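Local coordinates for protein quercetin 2,3-dioxygenase (Escherichia coli, PDB 1TQ5) that opens the flavonol quercetin with molecular oxygen in vitro, releasing carbon monoxide, as a metal-dependent dioxygenase of the pirin family, at residues V73-S78 against P128-R133; Q139-V144 against S173-A178; L143-D148 against L154-D159; D148-S153 against D159-R164. All coordinates share one frame; numbering follows the deposited sequence.

Contact 1: V73-S78 against P128-R133; sequences VEHQDS and PRYEQR
D77 and Y130 mark the closest backbone approach, their CA atoms 8.8 Å apart, where strands 73-77 and 129-133 run in roughly opposite directions. That spacing is too wide for strand pairing, and no hydrogen bond crosses it, so side chains alone fill the gap. The rings of H75 and Y130 meet in an offset stack, nearly parallel at 7° with centroids 4.1 Å apart. Both first torsions set CG anti to the backbone N (167° in H75, 175° in Y130), which sends each ring across toward the other strand. Y130 CE1 lies over the middle of the imidazole, 3.7 Å above its plane, while H75 CE1 sits toward the rim of the phenol ring. The stack spans the two sheets of the N-terminal cupin sandwich at its border: strand 72-77 belongs to its four-stranded sheet, and 129-133 is an outermost strand of the seven-stranded one. D77 meets the imidazole at its edge, OD1 lying 3.2 Å from H75 CE1, and also comes within 3.9 Å of Y130 CB. Tyrosine suits its place because its ring stacks while OH bonds to Q91. The imidazole nitrogens, though buried, have no hydrogen-bond partner in the model. An alanine in place of H75 would probably leave a gap over the Y130 face and remove a neighbour of E103, a residue thought by similarity to bind the metal.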
loop_
_atom_site.group_PDB
_atom_site.type_symbol
_atom_site.label_atom_id
_atom_site.label_comp_id
_atom_site.label_asym_id
_atom_site.label_seq_id
_atom_site.Cartn_x
_atom_site.Cartn_y
_atom_site.Cartn_z
ATOM N N VAL A 73 2.107 -12.061 -9.787
ATOM C CA VAL A 73 0.737 -12.296 -9.367
ATOM C C VAL A 73 -0.162 -12.233 -10.595
ATOM O O VAL A 73 0.035 -11.400 -11.480
ATOM C CB VAL A 73 0.253 -11.256 -8.336
ATOM C CG1 VAL A 73 0.233 -9.868 -8.951
ATOM C CG2 VAL A 73 -1.133 -11.645 -7.830
ATOM N N GLU A 74 -1.136 -13.134 -10.650
ATOM C CA GLU A 74 -2.082 -13.188 -11.756
ATOM C C GLU A 74 -3.453 -12.708 -11.275
ATOM O O GLU A 74 -4.017 -13.253 -10.323
ATOM C CB GLU A 74 -2.197 -14.617 -12.278
ATOM C CG GLU A 74 -3.256 -14.801 -13.358
ATOM C CD GLU A 74 -2.687 -14.748 -14.760
ATOM O OE1 GLU A 74 -1.801 -15.576 -15.072
ATOM O OE2 GLU A 74 -3.128 -13.887 -15.551
ATOM N N HIS A 75 -3.984 -11.689 -11.940
ATOM C CA HIS A 75 -5.281 -11.141 -11.579
ATOM C C HIS A 75 -6.393 -11.566 -12.540
ATOM O O HIS A 75 -6.183 -11.658 -13.750
ATOM C CB HIS A 75 -5.194 -9.612 -11.526
ATOM C CG HIS A 75 -6.522 -8.925 -11.468
ATOM N ND1 HIS A 75 -7.304 -8.721 -12.585
ATOM C CD2 HIS A 75 -7.205 -8.390 -10.427
ATOM C CE1 HIS A 75 -8.410 -8.088 -12.236
ATOM N NE2 HIS A 75 -8.374 -7.876 -10.932
ATOM N N GLN A 76 -7.572 -11.823 -11.977
ATOM C CA GLN A 76 -8.756 -12.208 -12.740
ATOM C C GLN A 76 -9.963 -11.574 -12.050
ATOM O O GLN A 76 -10.090 -11.646 -10.826
ATOM C CB GLN A 76 -8.902 -13.731 -12.765
ATOM C CG GLN A 76 -7.837 -14.438 -13.594
ATOM C CD GLN A 76 -7.858 -15.944 -13.420
ATOM O OE1 GLN A 76 -8.868 -16.600 -13.675
ATOM N NE2 GLN A 76 -6.735 -16.501 -12.986
ATOM N N ASP A 77 -10.850 -10.948 -12.817
ATOM C CA ASP A 77 -12.009 -10.314 -12.202
ATOM C C ASP A 77 -13.324 -10.558 -12.927
ATOM O O ASP A 77 -13.336 -10.935 -14.099
ATOM C CB ASP A 77 -11.772 -8.807 -12.066
ATOM C CG ASP A 77 -11.664 -8.103 -13.408
ATOM O OD1 ASP A 77 -11.167 -6.958 -13.437
ATOM O OD2 ASP A 77 -12.081 -8.688 -14.430
ATOM N N SER A 78 -14.423 -10.349 -12.204
ATOM C CA SER A 78 -15.769 -10.511 -12.739
ATOM C C SER A 78 -15.900 -9.527 -13.891
ATOM O O SER A 78 -16.595 -8.517 -13.800
ATOM C CB SER A 78 -16.804 -10.201 -11.655
ATOM O OG SER A 78 -18.124 -10.357 -12.145
ATOM N N PRO A 128 -17.135 0.062 -11.639
ATOM C CA PRO A 128 -15.984 -0.843 -11.550
ATOM C C PRO A 128 -14.936 -0.582 -12.625
ATOM O O PRO A 128 -15.266 -0.430 -13.799
ATOM C CB PRO A 128 -16.624 -2.218 -11.698
ATOM C CG PRO A 128 -17.965 -2.028 -11.054
ATOM C CD PRO A 128 -18.399 -0.698 -11.620
ATOM N N ARG A 129 -13.670 -0.538 -12.222
ATOM C CA ARG A 129 -12.583 -0.298 -13.164
ATOM C C ARG A 129 -11.309 -1.003 -12.725
ATOM O O ARG A 129 -11.084 -1.224 -11.534
ATOM C CB ARG A 129 -12.315 1.199 -13.288
ATOM C CG ARG A 129 -11.924 1.845 -11.978
ATOM C CD ARG A 129 -10.521 2.419 -12.028
ATOM N NE ARG A 129 -10.087 2.827 -10.696
ATOM C CZ ARG A 129 -8.985 3.523 -10.441
ATOM N NH1 ARG A 129 -8.187 3.903 -11.431
ATOM N NH2 ARG A 129 -8.688 3.840 -9.188
ATOM N N TYR A 130 -10.479 -1.359 -13.698
ATOM C CA TYR A 130 -9.223 -2.029 -13.414
ATOM C C TYR A 130 -8.098 -1.441 -14.242
ATOM O O TYR A 130 -8.162 -1.421 -15.474
ATOM C CB TYR A 130 -9.308 -3.524 -13.709
ATOM C CG TYR A 130 -7.977 -4.214 -13.524
ATOM C CD1 TYR A 130 -7.441 -4.395 -12.249
ATOM C CD2 TYR A 130 -7.218 -4.619 -14.624
ATOM C CE1 TYR A 130 -6.183 -4.956 -12.069
ATOM C CE2 TYR A 130 -5.957 -5.182 -14.457
ATOM C CZ TYR A 130 -5.446 -5.345 -13.173
ATOM O OH TYR A 130 -4.192 -5.879 -12.992
ATOM N N GLU A 131 -7.060 -0.972 -13.562
ATOM C CA GLU A 131 -5.919 -0.397 -14.245
ATOM C C GLU A 131 -4.607 -0.960 -13.723
ATOM O O GLU A 131 -4.493 -1.367 -12.563
ATOM C CB GLU A 131 -5.926 1.127 -14.106
ATOM C CG GLU A 131 -7.069 1.794 -14.843
ATOM C CD GLU A 131 -6.921 3.298 -14.892
ATOM O OE1 GLU A 131 -5.956 3.779 -15.523
ATOM O OE2 GLU A 131 -7.766 3.995 -14.293
ATOM N N GLN A 132 -3.619 -0.990 -14.602
ATOM C CA GLN A 132 -2.304 -1.499 -14.255
ATOM C C GLN A 132 -1.321 -0.608 -14.984
ATOM O O GLN A 132 -1.601 -0.163 -16.097
ATOM C CB GLN A 132 -2.172 -2.948 -14.730
ATOM C CG GLN A 132 -1.020 -3.735 -14.124
ATOM C CD GLN A 132 0.330 -3.403 -14.736
ATOM O OE1 GLN A 132 0.498 -3.435 -15.957
ATOM N NE2 GLN A 132 1.305 -3.095 -13.885
ATOM N N ARG A 133 -0.180 -0.334 -14.361
ATOM C CA ARG A 133 0.820 0.513 -14.997
ATOM C C ARG A 133 2.246 0.110 -14.669
ATOM O O ARG A 133 2.548 -0.332 -13.555
ATOM C CB ARG A 133 0.613 1.981 -14.600
ATOM C CG ARG A 133 1.654 2.939 -15.191
ATOM C CD ARG A 133 1.088 4.338 -15.340
ATOM N NE ARG A 133 1.939 5.210 -16.149
ATOM C CZ ARG A 133 1.544 6.381 -16.644
ATOM N NH1 ARG A 133 0.312 6.816 -16.418
ATOM N NH2 ARG A 133 2.378 7.128 -17.354
#

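Contact 2: Q139-V144 against S173-A178; sequences QGKQLV and SVHQIA
K141 reaches across to H175, and these two side chains carry nearly the whole contact. No hydrogen bond or salt bridge joins the segments, and the strands are well apart, K141 CA and S173 CA being 9.2 Å from each other. The main interaction is CH-pi: K141 CE stands 4.3 Å from the centroid of the H175 ring, 15° off its normal. A lysine suits this span because all four of its torsions are extended, which carries CE and NZ over the imidazole, the two side chains crossing at about a right angle. The ammonium presses still closer, with NZ 3.0 Å from H175 CD2, a tight approach over the same face, and V174 O lies farther off at 4.4 Å from K141 NZ. Apolar packing covers the opposite face of the imidazole, where I177 CG1 sits 4.0 Å above the plane, so the ring is held between an aliphatic branch and the end of the lysine. Aromatic and cationic contacts with Y163 complete the cluster: its ring meets H175 edge-to-face and takes K141 in a cation-pi interaction. Histidine, flat and able to present both faces, fits this layered position. The arrangement bridges the two sheets of the C-terminal cupin sandwich, strand 141-146 lying in the seven-stranded sheet and strand 172-175 at the border of the four-stranded one, away from the metal site.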
loop_
_atom_site.group_PDB
_atom_site.type_symbol
_atom_site.label_atom_id
_atom_site.label_comp_id
_atom_site.label_asym_id
_atom_site.label_seq_id
_atom_site.Cartn_x
_atom_site.Cartn_y
_atom_site.Cartn_z
ATOM N N GLN A 139 15.692 6.415 -9.096
ATOM C CA GLN A 139 15.881 6.901 -7.740
ATOM C C GLN A 139 15.335 8.292 -7.489
ATOM O O GLN A 139 16.033 9.287 -7.684
ATOM N N GLY A 140 14.082 8.360 -7.047
ATOM C CA GLY A 140 13.461 9.642 -6.772
ATOM C C GLY A 140 12.051 9.509 -6.226
ATOM O O GLY A 140 11.599 8.409 -5.901
ATOM N N LYS A 141 11.360 10.641 -6.131
ATOM C CA LYS A 141 9.991 10.694 -5.627
ATOM C C LYS A 141 9.018 10.492 -6.787
ATOM O O LYS A 141 8.725 11.423 -7.541
ATOM C CB LYS A 141 9.752 12.051 -4.962
ATOM C CG LYS A 141 8.414 12.210 -4.270
ATOM C CD LYS A 141 8.332 13.587 -3.625
ATOM C CE LYS A 141 7.050 13.766 -2.831
ATOM N NZ LYS A 141 7.012 15.083 -2.128
ATOM N N GLN A 142 8.520 9.267 -6.922
ATOM C CA GLN A 142 7.603 8.914 -7.999
ATOM C C GLN A 142 6.144 8.856 -7.553
ATOM O O GLN A 142 5.818 8.225 -6.550
ATOM C CB GLN A 142 8.017 7.566 -8.589
ATOM C CG GLN A 142 7.160 7.094 -9.740
ATOM C CD GLN A 142 7.624 5.757 -10.284
ATOM O OE1 GLN A 142 7.505 4.726 -9.619
ATOM N NE2 GLN A 142 8.166 5.770 -11.497
ATOM N N LEU A 143 5.271 9.508 -8.315
ATOM C CA LEU A 143 3.844 9.540 -8.013
ATOM C C LEU A 143 3.153 8.291 -8.563
ATOM O O LEU A 143 3.174 8.041 -9.769
ATOM C CB LEU A 143 3.224 10.796 -8.625
ATOM C CG LEU A 143 1.761 11.105 -8.314
ATOM C CD1 LEU A 143 1.576 11.300 -6.812
ATOM C CD2 LEU A 143 1.349 12.358 -9.071
ATOM N N VAL A 144 2.535 7.514 -7.678
ATOM C CA VAL A 144 1.861 6.280 -8.075
ATOM C C VAL A 144 0.349 6.432 -8.202
ATOM O O VAL A 144 -0.251 5.943 -9.163
ATOM C CB VAL A 144 2.172 5.146 -7.075
ATOM C CG1 VAL A 144 1.442 3.873 -7.478
ATOM C CG2 VAL A 144 3.677 4.897 -7.033
ATOM N N SER A 173 15.320 14.173 1.919
ATOM C CA SER A 173 14.337 15.000 1.235
ATOM C C SER A 173 13.270 15.493 2.198
ATOM O O SER A 173 13.322 15.210 3.394
ATOM C CB SER A 173 13.689 14.230 0.086
ATOM O OG SER A 173 14.571 14.134 -1.016
ATOM N N VAL A 174 12.309 16.236 1.662
ATOM C CA VAL A 174 11.222 16.797 2.457
ATOM C C VAL A 174 9.937 16.867 1.638
ATOM O O VAL A 174 9.975 17.133 0.437
ATOM C CB VAL A 174 11.560 18.236 2.932
ATOM C CG1 VAL A 174 10.406 18.802 3.749
ATOM C CG2 VAL A 174 12.842 18.236 3.749
ATOM N N HIS A 175 8.808 16.624 2.296
ATOM C CA HIS A 175 7.497 16.688 1.653
ATOM C C HIS A 175 6.647 17.649 2.485
ATOM O O HIS A 175 6.455 17.436 3.682
ATOM C CB HIS A 175 6.839 15.305 1.625
ATOM C CG HIS A 175 5.546 15.266 0.870
ATOM N ND1 HIS A 175 4.614 14.266 1.039
ATOM C CD2 HIS A 175 5.035 16.099 -0.068
ATOM C CE1 HIS A 175 3.585 14.483 0.241
ATOM N NE2 HIS A 175 3.815 15.590 -0.442
ATOM N N GLN A 176 6.142 18.703 1.847
ATOM C CA GLN A 176 5.337 19.717 2.525
ATOM C C GLN A 176 4.160 19.182 3.342
ATOM O O GLN A 176 4.357 18.657 4.437
ATOM C CB GLN A 176 4.838 20.753 1.513
ATOM C CG GLN A 176 5.957 21.521 0.811
ATOM C CD GLN A 176 6.771 22.387 1.761
ATOM O OE1 GLN A 176 7.286 21.910 2.773
ATOM N NE2 GLN A 176 6.896 23.669 1.430
ATOM N N ILE A 177 2.946 19.330 2.812
ATOM C CA ILE A 177 1.712 18.889 3.475
ATOM C C ILE A 177 1.112 20.031 4.284
ATOM O O ILE A 177 1.768 20.594 5.160
ATOM C CB ILE A 177 1.959 17.698 4.428
ATOM C CG1 ILE A 177 2.583 16.538 3.654
ATOM C CG2 ILE A 177 0.647 17.250 5.062
ATOM C CD1 ILE A 177 3.268 15.548 4.540
ATOM N N ALA A 178 -0.140 20.367 3.998
ATOM C CA ALA A 178 -0.807 21.457 4.701
ATOM C C ALA A 178 -2.068 21.010 5.432
ATOM O O ALA A 178 -2.356 19.815 5.532
ATOM C CB ALA A 178 -1.149 22.569 3.715
#

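Contact 3: L143-D148 against L154-D159; sequences LVLSPD and LKVHQD
S146 O is gripped from the neighbouring segment by V156 N at 2.9 Å and by the CA-H of K155, the CA atom 3.3 Å away. V156 CG1 also comes within 3.4 Å of S146 O. L154 O is shared in the same way, taking S146 N almost in line with its C=O bond and touching L145 CA. The shortest direct bond across the two segments, L154 N to V144 O, is 2.7 Å long and nearly straight at 167°. Together these make a short parallel pair, with L145 beside L154 and S146 beside K155, at the border of the seven-stranded sheet of the C-terminal cupin domain. There V144 and L145 form a classic beta bulge opposite L162. L145 CD2 packs on L154 CB, and L145 CB faces that of V156, as branched aliphatics should in a buried layer. Beyond the strands, a water donates to both P147 O and V156 O. The lysine chain of K155, bent at chi3 (-71°), folds back so that CE lies 3.4 Å from P147 O. With an alanine here, the CE contact would be lost, which is likely to uncover that carbonyl and open a gap beside D148. K155 O accepts a hydrogen bond from R129 NH2.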
loop_
_atom_site.group_PDB
_atom_site.type_symbol
_atom_site.label_atom_id
_atom_site.label_comp_id
_atom_site.label_asym_id
_atom_site.label_seq_id
_atom_site.Cartn_x
_atom_site.Cartn_y
_atom_site.Cartn_z
ATOM N N LEU A 143 5.271 9.508 -8.315
ATOM C CA LEU A 143 3.844 9.540 -8.013
ATOM C C LEU A 143 3.153 8.291 -8.563
ATOM O O LEU A 143 3.174 8.041 -9.769
ATOM C CB LEU A 143 3.224 10.796 -8.625
ATOM C CG LEU A 143 1.761 11.105 -8.314
ATOM C CD1 LEU A 143 1.576 11.300 -6.812
ATOM C CD2 LEU A 143 1.349 12.358 -9.071
ATOM N N VAL A 144 2.535 7.514 -7.678
ATOM C CA VAL A 144 1.861 6.280 -8.075
ATOM C C VAL A 144 0.349 6.432 -8.202
ATOM O O VAL A 144 -0.251 5.943 -9.163
ATOM C CB VAL A 144 2.172 5.146 -7.075
ATOM C CG1 VAL A 144 1.442 3.873 -7.478
ATOM C CG2 VAL A 144 3.677 4.897 -7.033
ATOM N N LEU A 145 -0.265 7.091 -7.224
ATOM C CA LEU A 145 -1.706 7.320 -7.240
ATOM C C LEU A 145 -1.979 8.806 -7.055
ATOM O O LEU A 145 -1.236 9.498 -6.364
ATOM C CB LEU A 145 -2.401 6.545 -6.117
ATOM C CG LEU A 145 -2.301 5.019 -6.087
ATOM C CD1 LEU A 145 -3.068 4.494 -4.878
ATOM C CD2 LEU A 145 -2.863 4.432 -7.375
ATOM N N SER A 146 -3.045 9.285 -7.685
ATOM C CA SER A 146 -3.453 10.682 -7.599
ATOM C C SER A 146 -4.940 10.780 -7.906
ATOM O O SER A 146 -5.496 9.932 -8.609
ATOM C CB SER A 146 -2.682 11.539 -8.603
ATOM O OG SER A 146 -1.336 11.700 -8.194
ATOM N N PRO A 147 -5.605 11.818 -7.381
ATOM C CA PRO A 147 -7.040 12.003 -7.619
ATOM C C PRO A 147 -7.331 12.302 -9.093
ATOM O O PRO A 147 -8.381 11.936 -9.616
ATOM C CB PRO A 147 -7.391 13.193 -6.722
ATOM C CG PRO A 147 -6.333 13.159 -5.650
ATOM C CD PRO A 147 -5.097 12.825 -6.434
ATOM N N ASP A 148 -6.391 12.966 -9.757
ATOM C CA ASP A 148 -6.556 13.332 -11.162
ATOM C C ASP A 148 -5.636 12.566 -12.109
ATOM O O ASP A 148 -5.621 12.829 -13.311
ATOM C CB ASP A 148 -6.315 14.831 -11.336
ATOM C CG ASP A 148 -5.042 15.295 -10.659
ATOM O OD1 ASP A 148 -4.007 14.609 -10.794
ATOM O OD2 ASP A 148 -5.074 16.352 -9.992
ATOM N N LEU A 154 -1.535 6.664 -11.482
ATOM C CA LEU A 154 -2.801 5.977 -11.699
ATOM C C LEU A 154 -3.878 6.722 -10.917
ATOM O O LEU A 154 -3.620 7.240 -9.827
ATOM C CB LEU A 154 -2.719 4.527 -11.205
ATOM C CG LEU A 154 -1.925 3.514 -12.036
ATOM C CD1 LEU A 154 -1.785 2.209 -11.261
ATOM C CD2 LEU A 154 -2.635 3.271 -13.364
ATOM N N LYS A 155 -5.087 6.783 -11.464
ATOM C CA LYS A 155 -6.166 7.480 -10.777
ATOM C C LYS A 155 -6.697 6.702 -9.584
ATOM O O LYS A 155 -6.787 5.477 -9.607
ATOM C CB LYS A 155 -7.328 7.777 -11.731
ATOM C CG LYS A 155 -8.515 8.434 -11.030
ATOM C CD LYS A 155 -9.469 9.107 -12.001
ATOM C CE LYS A 155 -8.857 10.368 -12.592
ATOM N NZ LYS A 155 -9.785 11.047 -13.548
ATOM N N VAL A 156 -7.036 7.433 -8.531
ATOM C CA VAL A 156 -7.596 6.837 -7.331
ATOM C C VAL A 156 -8.792 7.714 -6.992
ATOM O O VAL A 156 -8.701 8.939 -7.046
ATOM C CB VAL A 156 -6.559 6.811 -6.161
ATOM C CG1 VAL A 156 -6.206 8.220 -5.724
ATOM C CG2 VAL A 156 -7.110 6.001 -4.997
ATOM N N HIS A 157 -9.922 7.087 -6.679
ATOM C CA HIS A 157 -11.145 7.815 -6.348
ATOM C C HIS A 157 -11.169 8.253 -4.889
ATOM O O HIS A 157 -12.055 7.877 -4.123
ATOM C CB HIS A 157 -12.363 6.941 -6.650
ATOM C CG HIS A 157 -12.513 6.603 -8.100
ATOM N ND1 HIS A 157 -12.806 7.549 -9.058
ATOM C CD2 HIS A 157 -12.395 5.425 -8.757
ATOM C CE1 HIS A 157 -12.863 6.969 -10.243
ATOM N NE2 HIS A 157 -12.617 5.681 -10.089
ATOM N N GLN A 158 -10.185 9.061 -4.515
ATOM C CA GLN A 158 -10.073 9.555 -3.154
ATOM C C GLN A 158 -9.089 10.715 -3.169
ATOM O O GLN A 158 -8.144 10.721 -3.959
ATOM C CB GLN A 158 -9.585 8.422 -2.237
ATOM C CG GLN A 158 -9.387 8.779 -0.769
ATOM C CD GLN A 158 -10.546 9.561 -0.181
ATOM O OE1 GLN A 158 -10.613 10.782 -0.316
ATOM N NE2 GLN A 158 -11.467 8.860 0.467
ATOM N N ASP A 159 -9.329 11.707 -2.322
ATOM C CA ASP A 159 -8.453 12.870 -2.243
ATOM C C ASP A 159 -7.142 12.456 -1.582
ATOM O O ASP A 159 -6.845 12.869 -0.462
ATOM C CB ASP A 159 -9.117 13.976 -1.414
ATOM C CG ASP A 159 -8.278 15.241 -1.348
ATOM O OD1 ASP A 159 -8.467 16.034 -0.400
ATOM O OD2 ASP A 159 -7.439 15.448 -2.252
HETATM O O HOH W 1 -10.099 11.195 -7.813
#

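Contact 4: D148-S153 against D159-R164; sequences DARDGS and DMELYR
R150 and E161 carry the contact through a salt bridge in which a single carboxylate oxygen takes two donors. E161 OE2 accepts from R150 NH2 at a very short 2.5 Å, on the syn side and near the guanidinium plane, with the N-H pointing well at 159°. R150 NE gives it a second, weak bond of 3.2 Å. The other oxygen, E161 OE1, accepts from Y163 OH at 2.9 Å, met from 61° above the carboxylate plane, so both glutamate oxygens are satisfied, which probably restrains the group from turning. At the far end of the guanidinium, NH1 is paired with D151 OD2, a weak hydrogen bond within a salt bridge. The arginine is extended from CG to NE, and chi4 of 74° turns its flat end so that it meets both acids at its edge. Its backbone is used as well: R150 O accepts from S153 N and from S153 OG, the hydroxyl 2.7 Å away on a lone pair, and R150 N gives a weak bond to D148 OD1. Arginine suits an exposed loop beside strand 161-167 because its several N-H groups can serve two acids at once. One positive charge set between two carboxylates is likely to help keep both acids ionised.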
loop_
_atom_site.group_PDB
_atom_site.type_symbol
_atom_site.label_atom_id
_atom_site.label_comp_id
_atom_site.label_asym_id
_atom_site.label_seq_id
_atom_site.Cartn_x
_atom_site.Cartn_y
_atom_site.Cartn_z
ATOM N N ASP A 148 -6.391 12.966 -9.757
ATOM C CA ASP A 148 -6.556 13.332 -11.162
ATOM C C ASP A 148 -5.636 12.566 -12.109
ATOM O O ASP A 148 -5.621 12.829 -13.311
ATOM C CB ASP A 148 -6.315 14.831 -11.336
ATOM C CG ASP A 148 -5.042 15.295 -10.659
ATOM O OD1 ASP A 148 -4.007 14.609 -10.794
ATOM O OD2 ASP A 148 -5.074 16.352 -9.992
ATOM N N ALA A 149 -4.869 11.629 -11.562
ATOM C CA ALA A 149 -3.947 10.822 -12.351
ATOM C C ALA A 149 -2.902 11.675 -13.060
ATOM O O ALA A 149 -2.503 11.378 -14.186
ATOM C CB ALA A 149 -4.723 9.988 -13.368
ATOM N N ARG A 150 -2.452 12.733 -12.394
ATOM C CA ARG A 150 -1.457 13.629 -12.969
ATOM C C ARG A 150 -0.072 13.000 -12.978
ATOM O O ARG A 150 0.185 12.019 -12.282
ATOM C CB ARG A 150 -1.397 14.936 -12.174
ATOM C CG ARG A 150 -0.785 14.791 -10.782
ATOM C CD ARG A 150 -1.003 16.047 -9.943
ATOM N NE ARG A 150 -0.503 15.907 -8.576
ATOM C CZ ARG A 150 0.784 15.927 -8.240
ATOM N NH1 ARG A 150 1.714 16.085 -9.173
ATOM N NH2 ARG A 150 1.147 15.787 -6.971
ATOM N N ASP A 151 0.813 13.593 -13.774
ATOM C CA ASP A 151 2.201 13.163 -13.894
ATOM C C ASP A 151 2.430 11.670 -14.063
ATOM O O ASP A 151 3.348 11.107 -13.464
ATOM C CB ASP A 151 2.999 13.663 -12.689
ATOM C CG ASP A 151 3.038 15.176 -12.606
ATOM O OD1 ASP A 151 3.664 15.810 -13.484
ATOM O OD2 ASP A 151 2.435 15.735 -11.666
ATOM N N GLY A 152 1.604 11.026 -14.875
ATOM C CA GLY A 152 1.779 9.605 -15.118
ATOM C C GLY A 152 1.377 8.658 -14.003
ATOM O O GLY A 152 1.729 7.477 -14.037
ATOM N N SER A 153 0.639 9.158 -13.020
ATOM C CA SER A 153 0.194 8.320 -11.915
ATOM C C SER A 153 -1.141 7.660 -12.269
ATOM O O SER A 153 -1.797 8.045 -13.241
ATOM C CB SER A 153 0.024 9.169 -10.651
ATOM O OG SER A 153 -1.015 10.124 -10.815
ATOM N N ASP A 159 -9.329 11.707 -2.322
ATOM C CA ASP A 159 -8.453 12.870 -2.243
ATOM C C ASP A 159 -7.142 12.456 -1.582
ATOM O O ASP A 159 -6.845 12.869 -0.462
ATOM C CB ASP A 159 -9.117 13.976 -1.414
ATOM C CG ASP A 159 -8.278 15.241 -1.348
ATOM O OD1 ASP A 159 -8.467 16.034 -0.400
ATOM O OD2 ASP A 159 -7.439 15.448 -2.252
HETATM N N MSE A 160 -6.360 11.634 -2.272
HETATM C CA MSE A 160 -5.093 11.179 -1.711
HETATM C C MSE A 160 -4.027 10.945 -2.770
HETATM O O MSE A 160 -4.330 10.638 -3.919
HETATM C CB MSE A 160 -5.305 9.882 -0.914
HETATM C CG MSE A 160 -5.519 8.626 -1.763
HETATM SE SE MSE A 160 -3.979 7.902 -2.412
HETATM C CE MSE A 160 -3.436 6.978 -0.956
ATOM N N GLU A 161 -2.772 11.100 -2.364
ATOM C CA GLU A 161 -1.642 10.870 -3.250
ATOM C C GLU A 161 -0.740 9.813 -2.620
ATOM O O GLU A 161 -0.576 9.774 -1.401
ATOM C CB GLU A 161 -0.835 12.150 -3.444
ATOM C CG GLU A 161 -1.599 13.294 -4.068
ATOM C CD GLU A 161 -0.699 14.476 -4.346
ATOM O OE1 GLU A 161 0.058 14.868 -3.431
ATOM O OE2 GLU A 161 -0.749 15.016 -5.472
ATOM N N LEU A 162 -0.160 8.964 -3.458
ATOM C CA LEU A 162 0.747 7.917 -3.007
ATOM C C LEU A 162 2.034 8.031 -3.811
ATOM O O LEU A 162 2.009 8.099 -5.039
ATOM C CB LEU A 162 0.137 6.525 -3.223
ATOM C CG LEU A 162 1.055 5.322 -2.944
ATOM C CD1 LEU A 162 1.496 5.316 -1.478
ATOM C CD2 LEU A 162 0.322 4.023 -3.287
ATOM N N TYR A 163 3.156 8.064 -3.107
ATOM C CA TYR A 163 4.460 8.162 -3.741
ATOM C C TYR A 163 5.315 6.960 -3.374
ATOM O O TYR A 163 5.207 6.428 -2.266
ATOM C CB TYR A 163 5.200 9.409 -3.259
ATOM C CG TYR A 163 4.529 10.724 -3.555
ATOM C CD1 TYR A 163 4.910 11.487 -4.657
ATOM C CD2 TYR A 163 3.531 11.222 -2.720
ATOM C CE1 TYR A 163 4.316 12.716 -4.917
ATOM C CE2 TYR A 163 2.928 12.447 -2.970
ATOM C CZ TYR A 163 3.327 13.190 -4.071
ATOM O OH TYR A 163 2.731 14.406 -4.327
ATOM N N ARG A 164 6.141 6.523 -4.316
ATOM C CA ARG A 164 7.093 5.454 -4.058
ATOM C C ARG A 164 8.394 6.251 -4.038
ATOM O O ARG A 164 8.772 6.859 -5.037
ATOM C CB ARG A 164 7.125 4.420 -5.181
ATOM C CG ARG A 164 8.244 3.408 -4.991
ATOM C CD ARG A 164 8.146 2.230 -5.947
ATOM N NE ARG A 164 8.150 2.620 -7.354
ATOM C CZ ARG A 164 8.150 1.750 -8.360
ATOM N NH1 ARG A 164 8.150 2.183 -9.613
ATOM N NH2 ARG A 164 8.153 0.445 -8.112
#

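How the contacts relate
Contact 3 is the buried one and the only one of the four built on backbone hydrogen bonds, pairing neighbours within a sheet. Contact 4 lies beside it, sharing D148 and D159, yet relies on charge at a more exposed loop. Both involve strands of the seven-stranded C-terminal sheet, whose strand 141-146 also serves contact 2. Contacts 1 and 2 are partly buried counterparts: each spans the two sheets of a cupin sandwich through a histidine ring, faced by a tyrosine in the first and by a lysine in the second. The cupin domains meet in part where R129 of contact 1 reaches K155 O of contact 3, and R133 packs against L154.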